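Local coordinates for BluB-like flavoprotein (Clostridium difficile 630, PDB 3EO8) that binds flavin mononucleotide as a homodimeric member of the nitroreductase family and probably acts as an oxidoreductase, at the interface of chains A and B. Coordinates in Å, arbitrary orientation; residue numbers count along the deposited sequence, not the author numbering. Chains: chain A/B, BluB-like flavoprotein.

The interface of chains A and B. Residues chain A 33, 36-37, 148, 152; chain B 5, 8-9, 11, 147, 151.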
ATOM      1  N   ALA A  33      -6.327  12.293  -8.205  1.00 24.16           N
ATOM      2  CA  ALA A  33      -6.539  11.914  -6.811  1.00 23.90           C
ATOM      3  C   ALA A  33      -5.468  10.932  -6.344  1.00 23.98           C
ATOM      4  O   ALA A  33      -4.949  11.065  -5.242  1.00 24.71           O
ATOM      5  CB  ALA A  33      -7.909  11.310  -6.642  1.00 23.01           C
ATOM      6  N   ALA A  36      -2.213  12.537  -5.363  1.00 24.44           N
ATOM      7  CA  ALA A  36      -2.232  13.262  -4.099  1.00 24.97           C
ATOM      8  C   ALA A  36      -1.966  12.374  -2.878  1.00 25.10           C
ATOM      9  O   ALA A  36      -1.902  12.885  -1.766  1.00 26.59           O
ATOM     10  CB  ALA A  36      -3.568  13.977  -3.938  1.00 23.30           C
ATOM     11  N   ALA A  37      -1.830  11.056  -3.073  1.00 25.36           N
ATOM     12  CA  ALA A  37      -1.580  10.120  -1.983  1.00 24.82           C
ATOM     13  C   ALA A  37      -0.244  10.405  -1.333  1.00 25.21           C
ATOM     14  O   ALA A  37       0.682  10.876  -2.004  1.00 24.86           O
ATOM     15  CB  ALA A  37      -1.587   8.682  -2.509  1.00 24.61           C
ATOM     16  N   ASN A 148      -6.795   5.823  -3.437  1.00 23.42           N
ATOM     17  CA  ASN A 148      -7.344   7.120  -3.811  1.00 23.44           C
ATOM     18  C   ASN A 148      -8.032   7.070  -5.190  1.00 23.49           C
ATOM     19  O   ASN A 148      -9.110   7.633  -5.387  1.00 23.52           O
ATOM     20  CB  ASN A 148      -6.220   8.180  -3.823  1.00 23.15           C
ATOM     21  CG  ASN A 148      -5.924   8.781  -2.449  1.00 23.71           C
ATOM     22  OD1 ASN A 148      -6.327   8.260  -1.415  1.00 21.96           O
ATOM     23  ND2 ASN A 148      -5.179   9.894  -2.453  1.00 22.57           N
ATOM     24  N   SER A 152     -12.132   7.323  -5.886  1.00 23.68           N
ATOM     25  CA  SER A 152     -12.519   8.369  -6.825  1.00 23.77           C
ATOM     26  C   SER A 152     -13.351   7.813  -7.963  1.00 23.59           C
ATOM     27  O   SER A 152     -14.331   8.428  -8.381  1.00 22.87           O
ATOM     28  CB  SER A 152     -11.268   9.074  -7.354  1.00 24.61           C
ATOM     29  OG  SER A 152     -10.560   9.650  -6.268  1.00 25.65           O
TER
ATOM     30  N   GLN B   5     -13.175  14.153  -2.695  1.00 27.45           N
ATOM     31  CA  GLN B   5     -12.069  14.918  -3.270  1.00 27.51           C
ATOM     32  C   GLN B   5     -11.559  15.972  -2.292  1.00 27.86           C
ATOM     33  O   GLN B   5     -10.372  16.176  -2.183  1.00 27.14           O
ATOM     34  CB  GLN B   5     -12.453  15.563  -4.596  1.00 27.71           C
ATOM     35  CG  GLN B   5     -12.781  14.579  -5.703  1.00 27.96           C
ATOM     36  CD  GLN B   5     -11.725  13.477  -5.874  1.00 29.32           C
ATOM     37  OE1 GLN B   5     -10.567  13.761  -6.171  1.00 30.92           O
ATOM     38  NE2 GLN B   5     -12.127  12.226  -5.684  1.00 28.17           N
ATOM     39  N   ILE B   8      -9.260  14.137   0.108  1.00 25.85           N
ATOM     40  CA  ILE B   8      -8.054  13.753  -0.613  1.00 25.38           C
ATOM     41  C   ILE B   8      -7.044  14.903  -0.804  1.00 25.30           C
ATOM     42  O   ILE B   8      -5.836  14.731  -0.606  1.00 25.03           O
ATOM     43  CB  ILE B   8      -8.411  13.169  -1.994  1.00 25.35           C
ATOM     44  CG1 ILE B   8      -9.012  11.771  -1.800  1.00 26.70           C
ATOM     45  CG2 ILE B   8      -7.137  13.060  -2.916  1.00 25.27           C
ATOM     46  CD1 ILE B   8      -9.424  11.055  -3.074  1.00 26.74           C
ATOM     47  N   PHE B   9      -7.541  16.058  -1.214  1.00 25.30           N
ATOM     48  CA  PHE B   9      -6.673  17.190  -1.508  1.00 25.80           C
ATOM     49  C   PHE B   9      -6.366  18.005  -0.291  1.00 26.62           C
ATOM     50  O   PHE B   9      -5.378  18.749  -0.294  1.00 27.00           O
ATOM     51  CB  PHE B   9      -7.239  18.016  -2.656  1.00 26.46           C
ATOM     52  CG  PHE B   9      -7.206  17.281  -3.942  1.00 27.20           C
ATOM     53  CD1 PHE B   9      -5.988  17.032  -4.563  1.00 29.28           C
ATOM     54  CD2 PHE B   9      -8.366  16.774  -4.509  1.00 29.85           C
ATOM     55  CE1 PHE B   9      -5.930  16.325  -5.760  1.00 27.68           C
ATOM     56  CE2 PHE B   9      -8.318  16.043  -5.696  1.00 31.24           C
ATOM     57  CZ  PHE B   9      -7.076  15.805  -6.309  1.00 28.60           C
ATOM     58  N   ARG B  11      -5.545  16.424   2.422  1.00 26.00           N
ATOM     59  CA  ARG B  11      -4.620  15.565   3.158  1.00 25.36           C
ATOM     60  C   ARG B  11      -3.214  16.049   3.046  1.00 25.32           C
ATOM     61  O   ARG B  11      -2.741  16.294   1.953  1.00 26.02           O
ATOM     62  CB  ARG B  11      -4.703  14.123   2.654  1.00 25.02           C
ATOM     63  CG  ARG B  11      -3.898  13.094   3.485  1.00 24.74           C
ATOM     64  CD  ARG B  11      -3.229  11.991   2.682  1.00 26.10           C
ATOM     65  NE  ARG B  11      -2.394  12.526   1.612  1.00 26.10           N
ATOM     66  CZ  ARG B  11      -1.194  13.082   1.802  1.00 27.38           C
ATOM     67  NH1 ARG B  11      -0.675  13.200   3.035  1.00 25.64           N
ATOM     68  NH2 ARG B  11      -0.524  13.581   0.763  1.00 27.67           N
ATOM     69  N   GLU B 147      -4.496   4.342   4.147  1.00 23.15           N
ATOM     70  CA  GLU B 147      -5.084   5.491   3.434  1.00 22.59           C
ATOM     71  C   GLU B 147      -6.559   5.717   3.794  1.00 22.82           C
ATOM     72  O   GLU B 147      -6.998   6.854   3.928  1.00 22.49           O
ATOM     73  CB  GLU B 147      -4.865   5.356   1.901  1.00 22.28           C
ATOM     74  CG  GLU B 147      -5.333   6.591   1.067  1.00 23.40           C
ATOM     75  CD  GLU B 147      -4.548   7.878   1.356  1.00 24.17           C
ATOM     76  OE1 GLU B 147      -3.645   7.877   2.216  1.00 24.64           O
ATOM     77  OE2 GLU B 147      -4.858   8.898   0.698  1.00 25.59           O
ATOM     78  N   LEU B 151      -7.731   9.261   5.398  1.00 23.71           N
ATOM     79  CA  LEU B 151      -8.799  10.122   4.895  1.00 24.52           C
ATOM     80  C   LEU B 151      -9.917  10.259   5.914  1.00 24.48           C
ATOM     81  O   LEU B 151     -10.494  11.324   6.078  1.00 24.24           O
ATOM     82  CB  LEU B 151      -9.340   9.641   3.541  1.00 25.88           C
ATOM     83  CG  LEU B 151      -8.312   9.617   2.408  1.00 25.19           C
ATOM     84  CD1 LEU B 151      -8.957   9.027   1.131  1.00 27.11           C
ATOM     85  CD2 LEU B 151      -7.678  10.973   2.142  1.00 26.53           C
TER
HETATM   86  O   HOH W   1      -4.521  12.328  -0.596  1.00 13.63           O
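Helix 4-10 of chain B packs against helices 24-35 and 137-155 of chain A in one part of a two-fold homodimer interface, helping hold the two subunits together, an arrangement in keeping with the intertwined dimers of the FMN-dependent nitroreductase family; the symmetry repeats each contact with the chains exchanged. B:Ile8 is the apolar wedge. Its CG1 branch lies beside its own backbone N (chi1 -73°) and runs out fully extended, which brings CD1 to 3.9 Å from A:Ala33 CB and close to the A:Ser152 hydroxyl, while CG2 touches both A:Ala36 CB and A:Asn148 ND2. The same CG2 methyl caps one face of the B:Phe9 ring over its centre, and that ring touches A:Ala36 CB through its rim atom CE1 at 3.8 Å. At one end of the wedge the amide NE2 of B:Gln5 donates an almost straight bond, 3.1 Å and nearly in the amide plane, to A:Ser152 OG, which in turn donates to the backbone O of A:Asn148. At the other end B:Arg11, a residue of the FMN site, points the edge of its guanidinium at A:Ala36 O, with NH2 donating over 3.0 Å at 162°, so the dimer contact may help steady this flavin-binding residue. A water at the same guanidinium edge, in its plane, ties the two chains together, bonded to B:Ile8 O at 2.7 Å, B:Arg11 NE and A:Asn148 ND2. That ND2 also bonds A:Ala33 O within its own chain, approaching from above the carbonyl plane, which fixes the amide. A:Asn148 OD1 consequently faces B:Glu147 OE2 at 2.7 Å, side chains crossing near a right angle; both are acceptors as modelled, so the contact is doubtful, and a protonated carboxylate is one possible reading, which the structure alone does not show.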